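Local coordinates for protein ATP phosphoribosyltransferase regulatory subunit (Bacillus halodurans, PDB 3OD1) that probably serves as the regulatory partner of HisG in the first step of histidine biosynthesis, on a class II histidyl-tRNA synthetase-like scaffold, at residues A173-V178 with M218-L223. Sequence-based numbering, arbitrary orientation.
Sequences ALLMDV and MNLLSL
L220 reaches across to helix 168-179 and meets two leucines there, L174 and L175. Its CB sits 4.0 Å from L174 CD2, the closest approach of the two segments. One bond further, CG is anti to the backbone N (chi1 170°), which sets it beside the carbonyl carbon with both methyls near L174. From CG the two methyls part. L220 CD1 stays near the same L174 methyl, at 4.3 Å from L174 CD2. L220 CD2 lies 4.2 Å from L174 CD2 as well. This second methyl also goes on to L175, where L220 CD2 is 4.2 Å from L175 CD1. That one methyl of L174 therefore rests against the L220 side chain from CB to both tips. The side chains of L174 and L220 run antiparallel, overlapping alongside, whereas that of L175 comes in roughly perpendicular to L220. Both helices belong to the largely helical region that histidyl-tRNA synthetase-like proteins carry between motifs 2 and 3 of the class II core; the contact's centre lies about 28 Å from the centre of the chain. The backbones are 8.6 Å apart between L174 CA and L220 CA, and between the two segments only leucine side chains touch, with no hydrogen bond. L192 of helix 182-193 and Y200 of helix 197-206 also touch L220. Elsewhere along helix 168-179, D177 OD2 forms a salt bridge to R216 NH1, one turn before L220. A type I beta turn runs from L220 to L223, whose backbone is hydrogen-bonded to that of L269.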
loop_
_atom_site.group_PDB
_atom_site.type_symbol
_atom_site.label_atom_id
_atom_site.label_comp_id
_atom_site.label_asym_id
_atom_site.label_seq_id
_atom_site.Cartn_x
_atom_site.Cartn_y
_atom_site.Cartn_z
ATOM N N ALA B 173 -23.720 -27.550 -17.194
ATOM C CA ALA B 173 -24.551 -28.197 -18.220
ATOM C C ALA B 173 -24.476 -29.716 -18.128
ATOM O O ALA B 173 -25.501 -30.403 -18.199
ATOM C CB ALA B 173 -24.162 -27.731 -19.621
ATOM N N LEU B 174 -23.266 -30.239 -17.973
ATOM C CA LEU B 174 -23.068 -31.679 -17.892
ATOM C C LEU B 174 -23.701 -32.267 -16.637
ATOM O O LEU B 174 -24.463 -33.231 -16.714
ATOM C CB LEU B 174 -21.581 -32.034 -17.935
ATOM C CG LEU B 174 -21.270 -33.530 -17.795
ATOM C CD1 LEU B 174 -21.980 -34.369 -18.885
ATOM C CD2 LEU B 174 -19.763 -33.774 -17.806
ATOM N N LEU B 175 -23.376 -31.691 -15.483
ATOM C CA LEU B 175 -23.932 -32.171 -14.223
ATOM C C LEU B 175 -25.465 -32.186 -14.262
ATOM O O LEU B 175 -26.084 -33.218 -14.002
ATOM C CB LEU B 175 -23.426 -31.323 -13.055
ATOM C CG LEU B 175 -22.156 -31.875 -12.397
ATOM C CD1 LEU B 175 -21.295 -32.640 -13.413
ATOM C CD2 LEU B 175 -21.386 -30.779 -11.686
HETATM N N MSE B 176 -26.068 -31.044 -14.593
HETATM C CA MSE B 176 -27.526 -30.943 -14.700
HETATM C C MSE B 176 -28.107 -31.973 -15.652
HETATM O O MSE B 176 -29.043 -32.706 -15.304
HETATM C CB MSE B 176 -27.954 -29.554 -15.171
HETATM C CG MSE B 176 -27.986 -28.522 -14.069
HETATM SE SE MSE B 176 -29.168 -29.010 -12.595
HETATM C CE MSE B 176 -28.402 -27.810 -11.269
ATOM N N ASP B 177 -27.571 -32.026 -16.863
ATOM C CA ASP B 177 -28.175 -32.887 -17.862
ATOM C C ASP B 177 -28.215 -34.332 -17.386
ATOM O O ASP B 177 -29.060 -35.113 -17.833
ATOM C CB ASP B 177 -27.458 -32.789 -19.201
ATOM C CG ASP B 177 -28.282 -33.372 -20.320
ATOM O OD1 ASP B 177 -29.394 -32.854 -20.559
ATOM O OD2 ASP B 177 -27.828 -34.345 -20.946
ATOM N N VAL B 178 -27.316 -34.679 -16.466
ATOM C CA VAL B 178 -27.252 -36.049 -15.968
ATOM C C VAL B 178 -28.068 -36.295 -14.700
ATOM O O VAL B 178 -28.771 -37.300 -14.600
ATOM C CB VAL B 178 -25.808 -36.498 -15.722
ATOM C CG1 VAL B 178 -25.798 -37.845 -15.015
ATOM C CG2 VAL B 178 -25.033 -36.551 -17.044
HETATM N N MSE B 218 -18.139 -39.616 -15.055
HETATM C CA MSE B 218 -16.816 -40.165 -14.786
HETATM C C MSE B 218 -15.754 -39.576 -15.716
HETATM O O MSE B 218 -14.646 -39.217 -15.277
HETATM C CB MSE B 218 -16.859 -41.692 -14.932
HETATM C CG MSE B 218 -16.047 -42.437 -13.898
HETATM SE SE MSE B 218 -16.651 -42.057 -12.091
HETATM C CE MSE B 218 -17.387 -43.802 -11.639
ATOM N N ASN B 219 -16.098 -39.470 -16.997
ATOM C CA ASN B 219 -15.154 -39.001 -18.007
ATOM C C ASN B 219 -14.823 -37.510 -17.905
ATOM O O ASN B 219 -13.830 -37.049 -18.466
ATOM C CB ASN B 219 -15.638 -39.365 -19.415
ATOM C CG ASN B 219 -15.404 -40.830 -19.747
ATOM O OD1 ASN B 219 -14.356 -41.391 -19.420
ATOM N ND2 ASN B 219 -16.382 -41.458 -20.393
ATOM N N LEU B 220 -15.656 -36.762 -17.185
ATOM C CA LEU B 220 -15.374 -35.353 -16.910
ATOM C C LEU B 220 -13.993 -35.210 -16.300
ATOM O O LEU B 220 -13.223 -34.349 -16.700
ATOM C CB LEU B 220 -16.412 -34.771 -15.952
ATOM C CG LEU B 220 -16.119 -33.380 -15.383
ATOM C CD1 LEU B 220 -15.911 -32.364 -16.504
ATOM C CD2 LEU B 220 -17.263 -32.969 -14.475
ATOM N N LEU B 221 -13.690 -36.072 -15.333
ATOM C CA LEU B 221 -12.414 -36.045 -14.613
ATOM C C LEU B 221 -11.201 -36.206 -15.525
ATOM O O LEU B 221 -10.089 -35.818 -15.170
ATOM C CB LEU B 221 -12.395 -37.140 -13.553
ATOM C CG LEU B 221 -12.675 -36.726 -12.110
ATOM C CD1 LEU B 221 -13.685 -35.590 -12.034
ATOM C CD2 LEU B 221 -13.128 -37.933 -11.298
ATOM N N SER B 222 -11.413 -36.784 -16.701
ATOM C CA SER B 222 -10.315 -37.003 -17.633
ATOM C C SER B 222 -10.058 -35.807 -18.541
ATOM O O SER B 222 -9.073 -35.795 -19.272
ATOM C CB SER B 222 -10.579 -38.247 -18.487
ATOM O OG SER B 222 -10.111 -39.410 -17.829
ATOM N N LEU B 223 -10.945 -34.814 -18.508
ATOM C CA LEU B 223 -10.849 -33.673 -19.421
ATOM C C LEU B 223 -9.806 -32.673 -18.936
ATOM O O LEU B 223 -10.129 -31.552 -18.538
ATOM C CB LEU B 223 -12.214 -32.995 -19.587
ATOM C CG LEU B 223 -13.334 -33.892 -20.103
ATOM C CD1 LEU B 223 -14.688 -33.180 -20.051
ATOM C CD2 LEU B 223 -13.016 -34.389 -21.524
#